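Local coordinates for B-agarase (Saccharophagus degradans, PDB 4BQ2), which hydrolyses beta-1,4 linkages of agarose, acting from chain ends as a family 50 exo-beta-agarase of a marine bacterium, at residues F282-D287 with A740-E745; S377-N382 with F699-S704. All blocks are in the same frame, centred on the assembly; numbering follows the deposited sequence.

Contact 1 joins strand 280-287 to the last helix of the chain, 742-746, and contact 2 joins the start of helix 378-387 to the loop that follows strand 693-699. Their centres lie about 24 Å apart. Along the chain contact 2 is nested within the span closed by contact 1. The two are linked through one sheet, because strands 280-287 and 693-699 are parallel neighbours in it. Where they end, Tyr701 N of the following loop lies 3.0 Å from Asp287 O, probably a hydrogen bond, and Leu286 packs on Tyr701. Contact 1 thus fastens the C-terminal end of the chain beside this sheet, while contact 2 holds the loop leaving it against a helix.

Contact 1. Residues F282-D287 with A740-E745; sequences FATGLD and AKIYTE
Ile742 packs against Phe282 and Thr284 with its methyl branches, while Tyr743, the next residue of the same helix, reaches the backbone of Phe282 with its hydroxyl. Ile742 CG2 lies 3.9 Å from Phe282 CD1, and the two side chains meet at a slant. Thr284 comes to the isoleucine tip to tip, its CG2 4.1 Å from Ile742 CD1. A beta-branched isoleucine suits this place, since CG2 touches both the phenylalanine ring and the threonine methyl, and CD1 reaches the same methyl.

The polar link is the hydrogen bond from Phe282 N to Tyr743 OH, 3.3 Å long and bent, with an N-H...O angle of 142°. The tyrosine hydroxyl is also hydrogen-bonded to Gly248 O, so it bridges two separate pieces of backbone. Ring atom CE1 of Tyr743 also lies 4.0 Å from Phe282 CB. Phe282 has CG opposite its own backbone N (chi1 -176°), which carries the ring away from the bonded N-H and toward Ile742. Thr284 divides its duties: the methyl joins the apolar patch and OG1 hydrogen-bonds Asn739 OD1, at the end of the preceding helix 729-739.

In the second shell Trp250 meets the Tyr743 ring with planes at about 25°, and Thr413 OG1 bonds to Phe282 O. Helix 673-688 packs against both sides of the contact through Val687, Met684 and Ile688. Strand 280-287 runs between strands 270-274 and 693-699; its parallel pairing with the latter, with helices 673-688 and 742-746 packed beside it, is consistent with the (beta/alpha)8 barrel of family 50 enzymes.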
# COMPACT_ATOMS: atom_id res chain seq x y z
N PHE A 282 14.81 8.14 -16.50
CA PHE A 282 13.51 7.53 -16.21
C PHE A 282 13.73 6.68 -14.94
O PHE A 282 14.66 5.86 -14.87
CB PHE A 282 12.99 6.69 -17.39
CG PHE A 282 11.60 6.12 -17.18
CD1 PHE A 282 11.44 4.86 -16.58
CD2 PHE A 282 10.47 6.81 -17.58
CE1 PHE A 282 10.16 4.32 -16.39
CE2 PHE A 282 9.19 6.30 -17.40
CZ PHE A 282 9.03 5.04 -16.79
N ALA A 283 12.92 6.96 -13.91
CA ALA A 283 13.20 6.42 -12.60
C ALA A 283 12.55 5.05 -12.40
O ALA A 283 11.34 4.90 -12.54
CB ALA A 283 12.73 7.41 -11.53
N THR A 284 13.37 4.05 -12.09
CA THR A 284 12.88 2.76 -11.67
C THR A 284 13.62 2.38 -10.41
O THR A 284 14.75 2.81 -10.20
CB THR A 284 13.09 1.68 -12.76
OG1 THR A 284 14.50 1.55 -13.01
CG2 THR A 284 12.32 2.07 -14.07
N GLY A 285 12.97 1.60 -9.55
CA GLY A 285 13.63 1.16 -8.30
C GLY A 285 12.61 0.74 -7.25
O GLY A 285 11.39 0.63 -7.54
N LEU A 286 13.10 0.50 -6.03
CA LEU A 286 12.27 -0.04 -4.96
C LEU A 286 12.20 0.88 -3.78
O LEU A 286 13.16 1.65 -3.51
CB LEU A 286 12.83 -1.40 -4.46
CG LEU A 286 13.27 -2.37 -5.59
CD1 LEU A 286 13.83 -3.66 -4.99
CD2 LEU A 286 12.21 -2.68 -6.66
N ASP A 287 11.09 0.80 -3.07
CA ASP A 287 10.88 1.59 -1.87
C ASP A 287 11.32 0.79 -0.64
O ASP A 287 11.36 -0.44 -0.70
CB ASP A 287 9.40 1.90 -1.71
CG ASP A 287 8.84 2.71 -2.86
OD1 ASP A 287 9.52 3.65 -3.30
OD2 ASP A 287 7.71 2.43 -3.29
N ALA A 740 15.93 -3.00 -19.27
CA ALA A 740 16.76 -3.00 -20.49
C ALA A 740 16.10 -2.23 -21.63
O ALA A 740 16.77 -1.87 -22.60
CB ALA A 740 17.15 -4.43 -20.90
N LYS A 741 14.81 -1.91 -21.49
CA LYS A 741 14.06 -1.25 -22.56
C LYS A 741 13.37 0.08 -22.20
O LYS A 741 12.74 0.68 -23.07
CB LYS A 741 13.05 -2.24 -23.15
CG LYS A 741 11.75 -2.37 -22.37
CD LYS A 741 11.01 -3.60 -22.89
CE LYS A 741 9.51 -3.43 -22.75
NZ LYS A 741 8.80 -4.70 -23.09
N ILE A 742 13.47 0.54 -20.95
CA ILE A 742 12.81 1.77 -20.57
C ILE A 742 13.19 2.94 -21.52
O ILE A 742 12.35 3.75 -21.86
CB ILE A 742 13.05 2.21 -19.08
CG1 ILE A 742 14.54 2.22 -18.71
CG2 ILE A 742 12.22 1.36 -18.11
CD1 ILE A 742 14.84 2.64 -17.27
N TYR A 743 14.45 3.01 -21.95
CA TYR A 743 14.87 4.20 -22.71
C TYR A 743 14.56 4.10 -24.21
O TYR A 743 14.07 5.08 -24.81
CB TYR A 743 16.35 4.49 -22.49
CG TYR A 743 16.66 5.02 -21.09
CD1 TYR A 743 16.15 6.25 -20.67
CD2 TYR A 743 17.48 4.31 -20.20
CE1 TYR A 743 16.44 6.77 -19.40
CE2 TYR A 743 17.77 4.80 -18.94
CZ TYR A 743 17.23 6.03 -18.54
OH TYR A 743 17.54 6.49 -17.31
N THR A 744 14.86 2.95 -24.80
CA THR A 744 14.50 2.67 -26.19
C THR A 744 13.00 2.81 -26.42
O THR A 744 12.59 3.45 -27.39
CB THR A 744 15.01 1.30 -26.66
OG1 THR A 744 14.57 0.30 -25.73
CG2 THR A 744 16.51 1.28 -26.68
N GLU A 745 12.18 2.28 -25.51
CA GLU A 745 10.74 2.55 -25.56
C GLU A 745 10.38 4.04 -25.54
O GLU A 745 9.71 4.52 -26.44
CB GLU A 745 9.98 1.85 -24.43
CG GLU A 745 10.09 0.34 -24.45
CD GLU A 745 9.12 -0.32 -25.41
OE1 GLU A 745 7.90 -0.24 -25.18
OE2 GLU A 745 9.59 -0.94 -26.37

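Contact 2. Residues S377-N382 with F699-S704; sequences SFYSAN and FQYMDS
Tyr379 and Met702 are the closest backbone pair, their CA atoms 8.5 Å apart, one in the first turn of helix 378-387 and the other in an irregular loop, so that side chains alone bridge the gap. The methionine lies over one face of the tyrosine ring, the two side chains crossing at about a right angle. Met702 CG sits 3.7 Å from the ring centroid in a CH-pi contact, and its SD is 4.1 Å from the same centroid, 27° off the ring normal. Bends at chi2 and chi3 (117° and 59°) fold the chain back over the ring, bringing CE to 3.5 Å from Tyr379 CD2. This is a Met-aromatic contact, and the flexible, polarisable thioether suits it because it can follow a flat surface.

Ser377 N-caps the helix carrying the tyrosine: its OG accepts from Ser380 N at 3.1 Å. The loop opens with a cis peptide between Phe699 and Gln700, directly after strand 693-699, and Gln700 NE2 makes a weak hydrogen bond to Met702 O.

Tyr701 touches the contact less closely, with CE2 4.2 Å from Tyr379 OH. Each phenol is buried, yet has polar partners of its own: Tyr379 OH bonds to Trp399 NE1, and Tyr701 OH to Thr403 and Arg406, all three from helix 394-410. Val721 also packs against Met702.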
# COMPACT_ATOMS: atom_id res chain seq x y z
N SER A 377 13.44 -8.56 14.20
CA SER A 377 13.68 -8.55 12.76
C SER A 377 14.44 -9.79 12.32
O SER A 377 15.68 -9.86 12.43
CB SER A 377 14.45 -7.27 12.33
OG SER A 377 14.68 -7.36 10.92
N PHE A 378 13.70 -10.78 11.83
CA PHE A 378 14.31 -11.98 11.27
C PHE A 378 15.19 -11.66 10.04
O PHE A 378 16.27 -12.24 9.88
CB PHE A 378 13.25 -13.02 10.94
CG PHE A 378 12.66 -13.65 12.17
CD1 PHE A 378 13.31 -14.73 12.79
CD2 PHE A 378 11.47 -13.17 12.72
CE1 PHE A 378 12.75 -15.31 13.94
CE2 PHE A 378 10.92 -13.75 13.86
CZ PHE A 378 11.57 -14.81 14.47
N TYR A 379 14.73 -10.73 9.21
CA TYR A 379 15.55 -10.30 8.04
C TYR A 379 16.93 -9.79 8.50
O TYR A 379 17.96 -10.20 7.97
CB TYR A 379 14.79 -9.23 7.22
CG TYR A 379 15.52 -8.77 5.96
CD1 TYR A 379 15.40 -9.48 4.78
CD2 TYR A 379 16.32 -7.63 5.97
CE1 TYR A 379 16.07 -9.07 3.63
CE2 TYR A 379 17.00 -7.22 4.83
CZ TYR A 379 16.87 -7.95 3.66
OH TYR A 379 17.53 -7.54 2.53
N SER A 380 16.94 -8.89 9.48
CA SER A 380 18.21 -8.37 10.01
C SER A 380 19.11 -9.50 10.56
O SER A 380 20.33 -9.56 10.26
CB SER A 380 17.95 -7.30 11.07
OG SER A 380 19.14 -6.63 11.43
N ALA A 381 18.49 -10.44 11.28
CA ALA A 381 19.19 -11.59 11.82
C ALA A 381 19.78 -12.40 10.67
O ALA A 381 20.91 -12.84 10.73
CB ALA A 381 18.26 -12.44 12.71
N ASN A 382 19.03 -12.57 9.58
CA ASN A 382 19.53 -13.33 8.44
C ASN A 382 20.68 -12.61 7.73
O ASN A 382 21.56 -13.27 7.17
CB ASN A 382 18.38 -13.69 7.47
CG ASN A 382 17.41 -14.72 8.05
OD1 ASN A 382 17.82 -15.58 8.86
ND2 ASN A 382 16.13 -14.65 7.66
N PHE A 699 6.83 -1.09 -4.30
CA PHE A 699 6.80 -1.20 -2.85
C PHE A 699 6.71 -2.69 -2.52
O PHE A 699 5.66 -3.30 -2.77
CB PHE A 699 5.56 -0.46 -2.31
CG PHE A 699 5.53 -0.33 -0.80
CD1 PHE A 699 5.13 -1.41 0.00
CD2 PHE A 699 5.89 0.87 -0.17
CE1 PHE A 699 5.09 -1.28 1.39
CE2 PHE A 699 5.87 1.01 1.23
CZ PHE A 699 5.48 -0.08 2.02
N GLN A 700 7.76 -3.33 -1.99
CA GLN A 700 8.99 -2.73 -1.46
C GLN A 700 10.17 -3.71 -1.67
O GLN A 700 10.01 -4.73 -2.32
CB GLN A 700 8.79 -2.47 0.04
CG GLN A 700 8.37 -3.76 0.77
CD GLN A 700 8.09 -3.57 2.24
OE1 GLN A 700 8.09 -2.45 2.76
NE2 GLN A 700 7.85 -4.67 2.92
N TYR A 701 11.34 -3.42 -1.11
CA TYR A 701 12.54 -4.23 -1.35
C TYR A 701 12.36 -5.66 -0.77
O TYR A 701 12.69 -6.64 -1.43
CB TYR A 701 13.74 -3.53 -0.68
CG TYR A 701 15.11 -4.14 -0.87
CD1 TYR A 701 15.41 -4.97 -1.94
CD2 TYR A 701 16.15 -3.79 0.01
CE1 TYR A 701 16.69 -5.51 -2.08
CE2 TYR A 701 17.44 -4.27 -0.16
CZ TYR A 701 17.70 -5.14 -1.20
OH TYR A 701 19.01 -5.62 -1.34
N MET A 702 11.88 -5.75 0.47
CA MET A 702 11.80 -7.06 1.16
C MET A 702 10.35 -7.42 1.41
O MET A 702 9.54 -6.51 1.52
CB MET A 702 12.51 -6.98 2.51
CG MET A 702 13.98 -6.56 2.40
SD MET A 702 14.43 -4.98 3.18
CE MET A 702 14.01 -5.18 4.92
N ASP A 703 10.03 -8.71 1.53
CA ASP A 703 8.70 -9.09 2.00
C ASP A 703 8.49 -8.47 3.35
O ASP A 703 9.45 -8.34 4.14
CB ASP A 703 8.57 -10.62 2.17
CG ASP A 703 8.54 -11.37 0.87
OD1 ASP A 703 8.13 -10.80 -0.17
OD2 ASP A 703 8.96 -12.56 0.88
N SER A 704 7.24 -8.14 3.66
CA SER A 704 6.86 -7.85 5.03
C SER A 704 6.95 -9.17 5.82
O SER A 704 6.75 -10.23 5.24
CB SER A 704 5.40 -7.36 5.13
OG SER A 704 5.05 -6.42 4.15